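Local atomic coordinates of arsenate Reductase (Corynebacterium glutamicum, PDB entry 3T38), a protein that reduces arsenate to arsenite in a thioredoxin-dependent reaction, probably contributing to arsenic resistance, and has a low-molecular-weight tyrosine phosphatase fold. Residues V81-V89 and I151-C162; I97-A106 and I194-W205. All coordinates share one frame; numbering follows the deposited sequence.

Contact 1. Residues V81-V89 and I151-C162; sequences VPQVLFICV and IRASDYVITMGC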
loop_
_atom_site.group_PDB
_atom_site.type_symbol
_atom_site.label_atom_id
_atom_site.label_comp_id
_atom_site.label_asym_id
_atom_site.label_seq_id
_atom_site.Cartn_x
_atom_site.Cartn_y
_atom_site.Cartn_z
ATOM N N VAL A 81 5.638 -5.321 -25.061
ATOM C CA VAL A 81 5.468 -6.765 -25.041
ATOM C C VAL A 81 4.274 -7.056 -24.110
ATOM O O VAL A 81 3.883 -6.193 -23.329
ATOM C CB VAL A 81 6.810 -7.426 -24.552
ATOM C CG1 VAL A 81 7.938 -7.198 -25.616
ATOM C CG2 VAL A 81 7.258 -6.833 -23.215
ATOM N N PRO A 82 3.675 -8.248 -24.201
ATOM C CA PRO A 82 2.667 -8.667 -23.205
ATOM C C PRO A 82 3.150 -8.485 -21.788
ATOM O O PRO A 82 4.316 -8.710 -21.501
ATOM C CB PRO A 82 2.483 -10.167 -23.482
ATOM C CG PRO A 82 2.853 -10.306 -24.968
ATOM C CD PRO A 82 3.943 -9.286 -25.215
ATOM N N GLN A 83 2.236 -8.096 -20.921
ATOM C CA GLN A 83 2.498 -7.763 -19.531
ATOM C C GLN A 83 1.703 -8.744 -18.681
ATOM O O GLN A 83 0.490 -8.852 -18.801
ATOM C CB GLN A 83 2.016 -6.364 -19.278
ATOM C CG GLN A 83 2.431 -5.282 -20.404
ATOM C CD GLN A 83 3.785 -4.625 -20.086
ATOM O OE1 GLN A 83 4.004 -4.148 -18.969
ATOM N NE2 GLN A 83 4.684 -4.624 -21.035
ATOM N N VAL A 84 2.376 -9.485 -17.810
ATOM C CA VAL A 84 1.706 -10.512 -17.003
ATOM C C VAL A 84 1.934 -10.247 -15.525
ATOM O O VAL A 84 3.037 -9.814 -15.126
ATOM C CB VAL A 84 2.265 -11.860 -17.366
ATOM C CG1 VAL A 84 1.635 -12.977 -16.543
ATOM C CG2 VAL A 84 2.125 -12.111 -18.895
ATOM N N LEU A 85 0.889 -10.479 -14.709
ATOM C CA LEU A 85 0.956 -10.272 -13.313
ATOM C C LEU A 85 0.494 -11.532 -12.543
ATOM O O LEU A 85 -0.596 -12.055 -12.807
ATOM C CB LEU A 85 0.071 -9.076 -12.942
ATOM C CG LEU A 85 -0.108 -8.926 -11.408
ATOM C CD1 LEU A 85 1.133 -8.408 -10.675
ATOM C CD2 LEU A 85 -1.285 -8.109 -11.012
ATOM N N PHE A 86 1.296 -11.986 -11.569
ATOM C CA PHE A 86 0.891 -13.089 -10.662
ATOM C C PHE A 86 0.658 -12.522 -9.265
ATOM O O PHE A 86 1.415 -11.647 -8.831
ATOM C CB PHE A 86 1.942 -14.215 -10.605
ATOM C CG PHE A 86 2.227 -14.821 -11.952
ATOM C CD1 PHE A 86 3.215 -14.252 -12.804
ATOM C CD2 PHE A 86 1.463 -15.899 -12.422
ATOM C CE1 PHE A 86 3.470 -14.812 -14.090
ATOM C CE2 PHE A 86 1.717 -16.473 -13.717
ATOM C CZ PHE A 86 2.690 -15.922 -14.546
ATOM N N ILE A 87 -0.362 -13.042 -8.570
ATOM C CA ILE A 87 -0.799 -12.491 -7.291
ATOM C C ILE A 87 -1.089 -13.676 -6.376
ATOM O O ILE A 87 -1.844 -14.526 -6.787
ATOM C CB ILE A 87 -2.143 -11.654 -7.458
ATOM C CG1 ILE A 87 -1.951 -10.497 -8.473
ATOM C CG2 ILE A 87 -2.605 -11.038 -6.091
ATOM C CD1 ILE A 87 -3.168 -9.734 -8.724
ATOM N N CYS A 88 -0.481 -13.720 -5.177
ATOM C CA CYS A 88 -0.763 -14.775 -4.134
ATOM C C CYS A 88 -0.761 -14.022 -2.814
ATOM O O CYS A 88 -0.784 -12.772 -2.824
ATOM C CB CYS A 88 0.305 -15.884 -4.133
ATOM S SG CYS A 88 2.024 -15.322 -3.628
ATOM N N VAL A 89 -0.824 -14.724 -1.682
ATOM C CA VAL A 89 -1.036 -13.991 -0.433
ATOM C C VAL A 89 0.210 -13.182 -0.026
ATOM O O VAL A 89 0.136 -11.983 0.060
ATOM C CB VAL A 89 -1.588 -14.870 0.719
ATOM C CG1 VAL A 89 -1.677 -14.047 2.024
ATOM C CG2 VAL A 89 -2.972 -15.477 0.337
ATOM N N ILE A 151 -1.935 -3.680 -12.193
ATOM C CA ILE A 151 -3.071 -4.356 -12.698
ATOM C C ILE A 151 -3.456 -3.718 -14.011
ATOM O O ILE A 151 -3.652 -4.410 -15.003
ATOM C CB ILE A 151 -4.255 -4.349 -11.712
ATOM C CG1 ILE A 151 -3.900 -5.076 -10.382
ATOM C CG2 ILE A 151 -5.478 -5.043 -12.361
ATOM C CD1 ILE A 151 -4.921 -4.675 -9.187
ATOM N N ARG A 152 -3.513 -2.394 -14.047
ATOM C CA ARG A 152 -3.919 -1.653 -15.275
ATOM C C ARG A 152 -2.986 -1.935 -16.453
ATOM O O ARG A 152 -3.403 -1.973 -17.637
ATOM C CB ARG A 152 -3.951 -0.175 -15.009
ATOM C CG ARG A 152 -5.098 0.292 -14.110
ATOM C CD ARG A 152 -5.172 1.816 -14.059
ATOM N NE ARG A 152 -6.229 2.344 -13.197
ATOM C CZ ARG A 152 -7.326 2.935 -13.657
ATOM N NH1 ARG A 152 -7.544 3.054 -14.974
ATOM N NH2 ARG A 152 -8.229 3.371 -12.807
ATOM N N ALA A 153 -1.706 -2.117 -16.133
ATOM C CA ALA A 153 -0.742 -2.323 -17.215
ATOM C C ALA A 153 -0.920 -3.753 -17.762
ATOM O O ALA A 153 -0.524 -3.997 -18.854
ATOM C CB ALA A 153 0.690 -2.118 -16.672
ATOM N N SER A 154 -1.422 -4.705 -16.955
ATOM C CA SER A 154 -1.276 -6.106 -17.250
ATOM C C SER A 154 -2.242 -6.562 -18.389
ATOM O O SER A 154 -3.382 -6.090 -18.463
ATOM C CB SER A 154 -1.491 -6.914 -15.964
ATOM O OG SER A 154 -0.421 -6.684 -15.057
ATOM N N ASP A 155 -1.771 -7.424 -19.288
ATOM C CA ASP A 155 -2.658 -8.116 -20.274
ATOM C C ASP A 155 -3.204 -9.441 -19.687
ATOM O O ASP A 155 -4.238 -9.902 -20.093
ATOM C CB ASP A 155 -1.922 -8.412 -21.589
ATOM C CG ASP A 155 -1.377 -7.160 -22.248
ATOM O OD1 ASP A 155 -2.179 -6.391 -22.813
ATOM O OD2 ASP A 155 -0.153 -6.898 -22.181
ATOM N N TYR A 156 -2.477 -10.050 -18.747
ATOM C CA TYR A 156 -2.877 -11.290 -18.064
ATOM C C TYR A 156 -2.731 -11.060 -16.568
ATOM O O TYR A 156 -1.690 -10.568 -16.127
ATOM C CB TYR A 156 -1.945 -12.460 -18.432
ATOM C CG TYR A 156 -2.048 -12.925 -19.857
ATOM C CD1 TYR A 156 -1.449 -12.186 -20.880
ATOM C CD2 TYR A 156 -2.791 -14.082 -20.196
ATOM C CE1 TYR A 156 -1.552 -12.568 -22.217
ATOM C CE2 TYR A 156 -2.903 -14.508 -21.576
ATOM C CZ TYR A 156 -2.282 -13.721 -22.576
ATOM O OH TYR A 156 -2.343 -14.071 -23.912
ATOM N N VAL A 157 -3.737 -11.431 -15.776
ATOM C CA VAL A 157 -3.626 -11.289 -14.330
ATOM C C VAL A 157 -3.948 -12.642 -13.781
ATOM O O VAL A 157 -5.053 -13.133 -14.009
ATOM C CB VAL A 157 -4.666 -10.258 -13.743
ATOM C CG1 VAL A 157 -4.676 -10.306 -12.208
ATOM C CG2 VAL A 157 -4.450 -8.807 -14.272
ATOM N N ILE A 158 -2.993 -13.253 -13.078
ATOM C CA ILE A 158 -3.154 -14.641 -12.599
ATOM C C ILE A 158 -3.151 -14.647 -11.104
ATOM O O ILE A 158 -2.204 -14.277 -10.475
ATOM C CB ILE A 158 -2.077 -15.657 -13.142
ATOM C CG1 ILE A 158 -2.129 -15.780 -14.670
ATOM C CG2 ILE A 158 -2.281 -17.051 -12.603
ATOM C CD1 ILE A 158 -1.422 -14.672 -15.397
ATOM N N THR A 159 -4.219 -15.170 -10.587
ATOM C CA THR A 159 -4.567 -15.222 -9.198
ATOM C C THR A 159 -4.231 -16.596 -8.595
ATOM O O THR A 159 -4.490 -17.610 -9.215
ATOM C CB THR A 159 -6.106 -14.908 -9.150
ATOM O OG1 THR A 159 -6.236 -13.543 -8.702
ATOM C CG2 THR A 159 -6.880 -15.849 -8.328
HETATM N N MSE A 160 -3.610 -16.608 -7.415
HETATM C CA MSE A 160 -3.125 -17.855 -6.808
HETATM C C MSE A 160 -3.453 -17.938 -5.282
HETATM O O MSE A 160 -2.569 -18.147 -4.431
HETATM C CB MSE A 160 -1.613 -17.989 -7.066
HETATM C CG MSE A 160 -1.213 -17.464 -8.441
HETATM SE SE MSE A 160 0.708 -17.738 -8.822
HETATM C CE MSE A 160 0.808 -19.693 -8.780
ATOM N N GLY A 161 -4.729 -17.748 -4.957
ATOM C CA GLY A 161 -5.196 -17.865 -3.596
ATOM C C GLY A 161 -5.205 -16.576 -2.801
ATOM O O GLY A 161 -5.296 -16.630 -1.575
ATOM N N CYS A 162 -5.108 -15.420 -3.481
ATOM C CA CYS A 162 -5.111 -14.128 -2.773
ATOM C C CYS A 162 -6.516 -13.731 -2.259
ATOM O O CYS A 162 -6.663 -12.903 -1.367
ATOM C CB CYS A 162 -4.478 -13.039 -3.638
ATOM S SG CYS A 162 -5.165 -13.026 -5.305
HETATM O O HOH W 1 2.123 -7.090 -15.241
HETATM O O HOH W 2 -1.708 -17.520 -2.259
#
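L85 and I87 hold strand 156-159 beside strand 83-88 through a parallel ladder of backbone bonds. L85 N donates to Y156 O (2.9 Å), and I158 N returns a nearly straight bond to L85 O (2.7 Å, 168° at the hydrogen). I87 repeats the pattern, its N bonding I158 O and its O receiving M160 N. At the N-terminal end Q83 O is gripped twice, by D155 N and Y156 N.

Side-chain polarity adds one link there. D155 directs the anti lone pair of OD2 at Q83 N (3.0 Å); since D155 N bonds Q83 O, this aspartate grips Q83 in both directions. S154 OG, bonded to V150 O in the preceding helical turn and to a water, presses close to L85 CB (3.2 Å).

Apolar contacts occupy both faces. On one, F86 and I158 run alongside each other, pointing the same way; CG of F86 lies anti to its carbonyl carbon (chi1 -58°), bringing CD2 to I158 CB (3.6 Å). V84 CG1 meets I158 CD1, and the selenomethionine M160 makes an oblique Met-aromatic contact, its SE 5.3 Å from the F86 ring centroid. On the other face I87 splits its branches: CD1 reaches V157 CG1 (3.8 Å), while CG2 packs against C162 SG.

Branched and aromatic residues suit these strands because they fill both faces of a buried sheet, while the ladder takes up the polar main-chain groups of L85 and I87, and V84 and F86 bond to strand 111-116. Pairing up to I87 probably helps to set where the loop starting at C88, first residue of the family's CX5R signature, begins.

Contact 2. Residues I97-A106 and I194-W205; sequences IASALLSHYA and IEEIDGRIRELW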
loop_
_atom_site.group_PDB
_atom_site.type_symbol
_atom_site.label_atom_id
_atom_site.label_comp_id
_atom_site.label_asym_id
_atom_site.label_seq_id
_atom_site.Cartn_x
_atom_site.Cartn_y
_atom_site.Cartn_z
ATOM N N ILE A 97 7.567 -17.799 -7.690
ATOM C CA ILE A 97 7.843 -18.967 -8.487
ATOM C C ILE A 97 7.271 -18.788 -9.870
ATOM O O ILE A 97 8.000 -18.994 -10.862
ATOM C CB ILE A 97 7.203 -20.250 -7.872
ATOM C CG1 ILE A 97 7.767 -20.489 -6.475
ATOM C CG2 ILE A 97 7.410 -21.471 -8.840
ATOM C CD1 ILE A 97 6.982 -21.569 -5.678
ATOM N N ALA A 98 5.987 -18.411 -9.955
ATOM C CA ALA A 98 5.346 -18.321 -11.241
ATOM C C ALA A 98 6.036 -17.241 -12.072
ATOM O O ALA A 98 6.303 -17.410 -13.268
ATOM C CB ALA A 98 3.878 -18.010 -11.103
ATOM N N SER A 99 6.313 -16.111 -11.429
ATOM C CA SER A 99 6.890 -15.004 -12.139
ATOM C C SER A 99 8.276 -15.338 -12.679
ATOM O O SER A 99 8.614 -14.940 -13.814
ATOM C CB SER A 99 6.981 -13.757 -11.204
ATOM O OG SER A 99 7.743 -12.716 -11.834
ATOM N N ALA A 100 9.094 -16.017 -11.864
ATOM C CA ALA A 100 10.471 -16.309 -12.260
ATOM C C ALA A 100 10.523 -17.390 -13.337
ATOM O O ALA A 100 11.394 -17.355 -14.197
ATOM C CB ALA A 100 11.380 -16.669 -11.019
ATOM N N LEU A 101 9.566 -18.318 -13.319
ATOM C CA LEU A 101 9.533 -19.396 -14.315
ATOM C C LEU A 101 9.141 -18.736 -15.651
ATOM O O LEU A 101 9.795 -18.928 -16.683
ATOM C CB LEU A 101 8.614 -20.559 -13.852
ATOM C CG LEU A 101 9.143 -21.504 -12.721
ATOM C CD1 LEU A 101 8.148 -22.585 -12.160
ATOM C CD2 LEU A 101 10.368 -22.289 -13.220
ATOM N N LEU A 102 8.140 -17.877 -15.642
ATOM C CA LEU A 102 7.764 -17.254 -16.934
ATOM C C LEU A 102 8.882 -16.386 -17.511
ATOM O O LEU A 102 9.157 -16.453 -18.702
ATOM C CB LEU A 102 6.387 -16.513 -16.847
ATOM C CG LEU A 102 5.845 -15.812 -18.098
ATOM C CD1 LEU A 102 5.731 -16.769 -19.280
ATOM C CD2 LEU A 102 4.483 -15.152 -17.836
ATOM N N SER A 103 9.560 -15.597 -16.693
ATOM C CA SER A 103 10.692 -14.807 -17.213
ATOM C C SER A 103 11.772 -15.684 -17.778
ATOM O O SER A 103 12.394 -15.343 -18.777
ATOM C CB SER A 103 11.281 -13.837 -16.151
ATOM O OG SER A 103 10.218 -13.038 -15.598
ATOM N N HIS A 104 11.983 -16.822 -17.122
ATOM C CA HIS A 104 13.005 -17.786 -17.491
ATOM C C HIS A 104 12.710 -18.429 -18.881
ATOM O O HIS A 104 13.633 -18.544 -19.704
ATOM C CB HIS A 104 13.117 -18.821 -16.375
ATOM C CG HIS A 104 13.828 -20.079 -16.750
ATOM N ND1 HIS A 104 15.200 -20.214 -16.670
ATOM C CD2 HIS A 104 13.351 -21.296 -17.119
ATOM C CE1 HIS A 104 15.542 -21.442 -17.030
ATOM N NE2 HIS A 104 14.437 -22.124 -17.293
ATOM N N TYR A 105 11.452 -18.811 -19.161
ATOM C CA TYR A 105 11.096 -19.305 -20.527
ATOM C C TYR A 105 11.048 -18.176 -21.513
ATOM O O TYR A 105 11.500 -18.316 -22.577
ATOM C CB TYR A 105 9.763 -20.099 -20.534
ATOM C CG TYR A 105 9.800 -21.308 -19.585
ATOM C CD1 TYR A 105 10.777 -22.243 -19.707
ATOM C CD2 TYR A 105 8.880 -21.475 -18.581
ATOM C CE1 TYR A 105 10.859 -23.324 -18.863
ATOM C CE2 TYR A 105 8.969 -22.557 -17.668
ATOM C CZ TYR A 105 9.957 -23.482 -17.834
ATOM O OH TYR A 105 10.111 -24.616 -17.009
ATOM N N ALA A 106 10.518 -17.026 -21.136
ATOM C CA ALA A 106 10.128 -15.984 -22.120
ATOM C C ALA A 106 11.181 -14.896 -22.328
ATOM O O ALA A 106 11.250 -14.308 -23.380
ATOM C CB ALA A 106 8.737 -15.352 -21.701
ATOM N N ILE A 194 6.328 -25.996 -6.840
ATOM C CA ILE A 194 7.181 -25.513 -7.930
ATOM C C ILE A 194 6.908 -26.308 -9.210
ATOM O O ILE A 194 6.703 -25.715 -10.259
ATOM C CB ILE A 194 8.681 -25.449 -7.501
ATOM C CG1 ILE A 194 8.843 -24.298 -6.507
ATOM C CG2 ILE A 194 9.593 -25.233 -8.655
ATOM C CD1 ILE A 194 10.227 -24.152 -5.764
ATOM N N GLU A 195 6.777 -27.632 -9.079
ATOM C CA GLU A 195 6.475 -28.538 -10.207
ATOM C C GLU A 195 5.106 -28.297 -10.779
ATOM O O GLU A 195 4.952 -28.316 -11.976
ATOM C CB GLU A 195 6.508 -30.004 -9.795
ATOM C CG GLU A 195 7.673 -30.345 -8.947
ATOM C CD GLU A 195 8.870 -30.767 -9.768
ATOM O OE1 GLU A 195 9.197 -30.004 -10.749
ATOM O OE2 GLU A 195 9.451 -31.852 -9.432
ATOM N N GLU A 196 4.099 -28.128 -9.922
ATOM C CA GLU A 196 2.761 -27.878 -10.447
ATOM C C GLU A 196 2.708 -26.519 -11.160
ATOM O O GLU A 196 2.149 -26.405 -12.229
ATOM C CB GLU A 196 1.697 -27.990 -9.373
ATOM C CG GLU A 196 0.375 -27.395 -9.839
ATOM C CD GLU A 196 -0.773 -27.671 -8.884
ATOM O OE1 GLU A 196 -0.504 -27.868 -7.660
ATOM O OE2 GLU A 196 -1.946 -27.683 -9.365
ATOM N N ILE A 197 3.330 -25.509 -10.582
ATOM C CA ILE A 197 3.307 -24.226 -11.176
ATOM C C ILE A 197 4.053 -24.205 -12.525
ATOM O O ILE A 197 3.555 -23.636 -13.504
ATOM C CB ILE A 197 3.900 -23.198 -10.205
ATOM C CG1 ILE A 197 2.930 -22.978 -9.014
ATOM C CG2 ILE A 197 4.274 -21.863 -10.948
ATOM C CD1 ILE A 197 3.657 -22.157 -7.836
ATOM N N ASP A 198 5.231 -24.839 -12.574
ATOM C CA ASP A 198 5.996 -24.981 -13.807
ATOM C C ASP A 198 5.155 -25.586 -14.942
ATOM O O ASP A 198 5.090 -25.012 -16.035
ATOM C CB ASP A 198 7.234 -25.862 -13.565
ATOM C CG ASP A 198 8.283 -25.733 -14.689
ATOM O OD1 ASP A 198 8.280 -24.728 -15.478
ATOM O OD2 ASP A 198 9.131 -26.628 -14.782
ATOM N N GLY A 199 4.522 -26.732 -14.697
ATOM C CA GLY A 199 3.556 -27.257 -15.652
ATOM C C GLY A 199 2.546 -26.229 -16.178
ATOM O O GLY A 199 2.242 -26.220 -17.382
ATOM N N ARG A 200 2.029 -25.362 -15.296
ATOM C CA ARG A 200 1.017 -24.382 -15.687
ATOM C C ARG A 200 1.662 -23.189 -16.446
ATOM O O ARG A 200 1.065 -22.616 -17.365
ATOM C CB ARG A 200 0.237 -23.859 -14.456
ATOM C CG ARG A 200 -0.806 -24.900 -13.824
ATOM C CD ARG A 200 -1.319 -24.382 -12.475
ATOM N NE ARG A 200 -2.558 -24.988 -11.977
ATOM C CZ ARG A 200 -3.778 -24.746 -12.475
ATOM N NH1 ARG A 200 -3.954 -23.951 -13.544
ATOM N NH2 ARG A 200 -4.826 -25.326 -11.922
ATOM N N ILE A 201 2.869 -22.824 -16.038
ATOM C CA ILE A 201 3.609 -21.746 -16.669
ATOM C C ILE A 201 3.951 -22.153 -18.117
ATOM O O ILE A 201 3.852 -21.333 -19.038
ATOM C CB ILE A 201 4.923 -21.394 -15.859
ATOM C CG1 ILE A 201 4.577 -20.740 -14.539
ATOM C CG2 ILE A 201 5.902 -20.510 -16.690
ATOM C CD1 ILE A 201 3.899 -19.330 -14.715
ATOM N N ARG A 202 4.348 -23.415 -18.319
ATOM C CA ARG A 202 4.610 -23.896 -19.689
ATOM C C ARG A 202 3.443 -23.726 -20.643
ATOM O O ARG A 202 3.638 -23.245 -21.746
ATOM C CB ARG A 202 5.137 -25.319 -19.723
ATOM C CG ARG A 202 6.488 -25.460 -19.045
ATOM C CD ARG A 202 6.777 -26.944 -18.893
ATOM N NE ARG A 202 8.068 -27.191 -18.282
ATOM C CZ ARG A 202 9.216 -27.220 -18.953
ATOM N NH1 ARG A 202 9.246 -27.003 -20.255
ATOM N NH2 ARG A 202 10.342 -27.461 -18.302
ATOM N N GLU A 203 2.238 -24.075 -20.194
ATOM C CA GLU A 203 1.042 -23.952 -21.030
ATOM C C GLU A 203 0.697 -22.497 -21.237
ATOM O O GLU A 203 0.301 -22.119 -22.320
ATOM C CB GLU A 203 -0.162 -24.682 -20.442
ATOM C CG GLU A 203 0.024 -26.187 -20.358
ATOM C CD GLU A 203 0.547 -26.826 -21.680
ATOM O OE1 GLU A 203 -0.064 -26.586 -22.773
ATOM O OE2 GLU A 203 1.571 -27.580 -21.607
ATOM N N LEU A 204 0.876 -21.685 -20.197
ATOM C CA LEU A 204 0.563 -20.299 -20.298
ATOM C C LEU A 204 1.488 -19.651 -21.338
ATOM O O LEU A 204 0.987 -18.952 -22.199
ATOM C CB LEU A 204 0.673 -19.584 -18.950
ATOM C CG LEU A 204 0.643 -18.051 -19.037
ATOM C CD1 LEU A 204 -0.748 -17.534 -19.490
ATOM C CD2 LEU A 204 1.020 -17.401 -17.721
ATOM N N TRP A 205 2.799 -19.929 -21.270
ATOM C CA TRP A 205 3.781 -19.411 -22.232
ATOM C C TRP A 205 3.523 -19.888 -23.680
ATOM O O TRP A 205 3.522 -19.088 -24.634
ATOM C CB TRP A 205 5.199 -19.753 -21.748
ATOM C CG TRP A 205 6.353 -19.435 -22.702
ATOM C CD1 TRP A 205 7.383 -20.272 -23.064
ATOM C CD2 TRP A 205 6.558 -18.213 -23.416
ATOM N NE1 TRP A 205 8.219 -19.625 -23.933
ATOM C CE2 TRP A 205 7.735 -18.362 -24.167
ATOM C CE3 TRP A 205 5.842 -17.002 -23.500
ATOM C CZ2 TRP A 205 8.232 -17.337 -24.999
ATOM C CZ3 TRP A 205 6.337 -15.975 -24.310
ATOM C CH2 TRP A 205 7.526 -16.151 -25.051
#
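I97 opens the helix pair by crossing I194 at about a right angle, its CD1 packed tightly on I194 CG1 (3.4 Å) and its CG2 on I197 CG2. A98 follows, small enough to let I197 and I201 approach the backbone; CD1 of I201 comes to 3.4 Å from A98 O. One turn on, L101 is a knob among I194, I197, D198 and I201, with CD1 lying on D198 CB (3.7 Å). L102 CG is anti to the backbone N (chi1 -180°), and its two methyls divide between partners, CD1 to W205 CB and CD2 to L204 CD2.

Y105 then fills the next hole, between D198, I201, R202 and W205. Its ring packs on I201 while its OH donates to D198 OD1 in the ring plane, nearly coplanar with the carboxylate (2°); the 2.4 Å from OH to OD1 is doubtfully short. R202 presents a guanidinium face to the same OH. Finally A106 CB sits over the six-membered ring of W205, 3.6 Å from its centroid, a CH-pi contact.

One polar pair thus interrupts the apolar interlocking: the buried D198 carboxylate is shared between Y105 and, through OD2, a salt bridge to R134, probably stabilising its negative charge.

How the contacts relate
After three N-terminal helices (10-24, 31-49, 55-73), the chain enters strand 83-88 and then helix 94-106, the connection of a beta-alpha-beta unit completed by strand 111-116. Contact 1 then closes the loop from 81-89 to 151-162, setting strand 156-159 on the other flank of strand 83-88. Contact 2 closes from 97-106 to 194-205, so the two loops cross rather than nest. Helix 190-211 is thereby tied beside helix 94-106 on one face of the four-stranded parallel sheet. The contacts meet mainly at F86, whose CD2 touches A98 CB (3.5 Å) and whose CZ touches I201 CD1 (3.6 Å), with V84 also packing on L102, in one hydrophobic core.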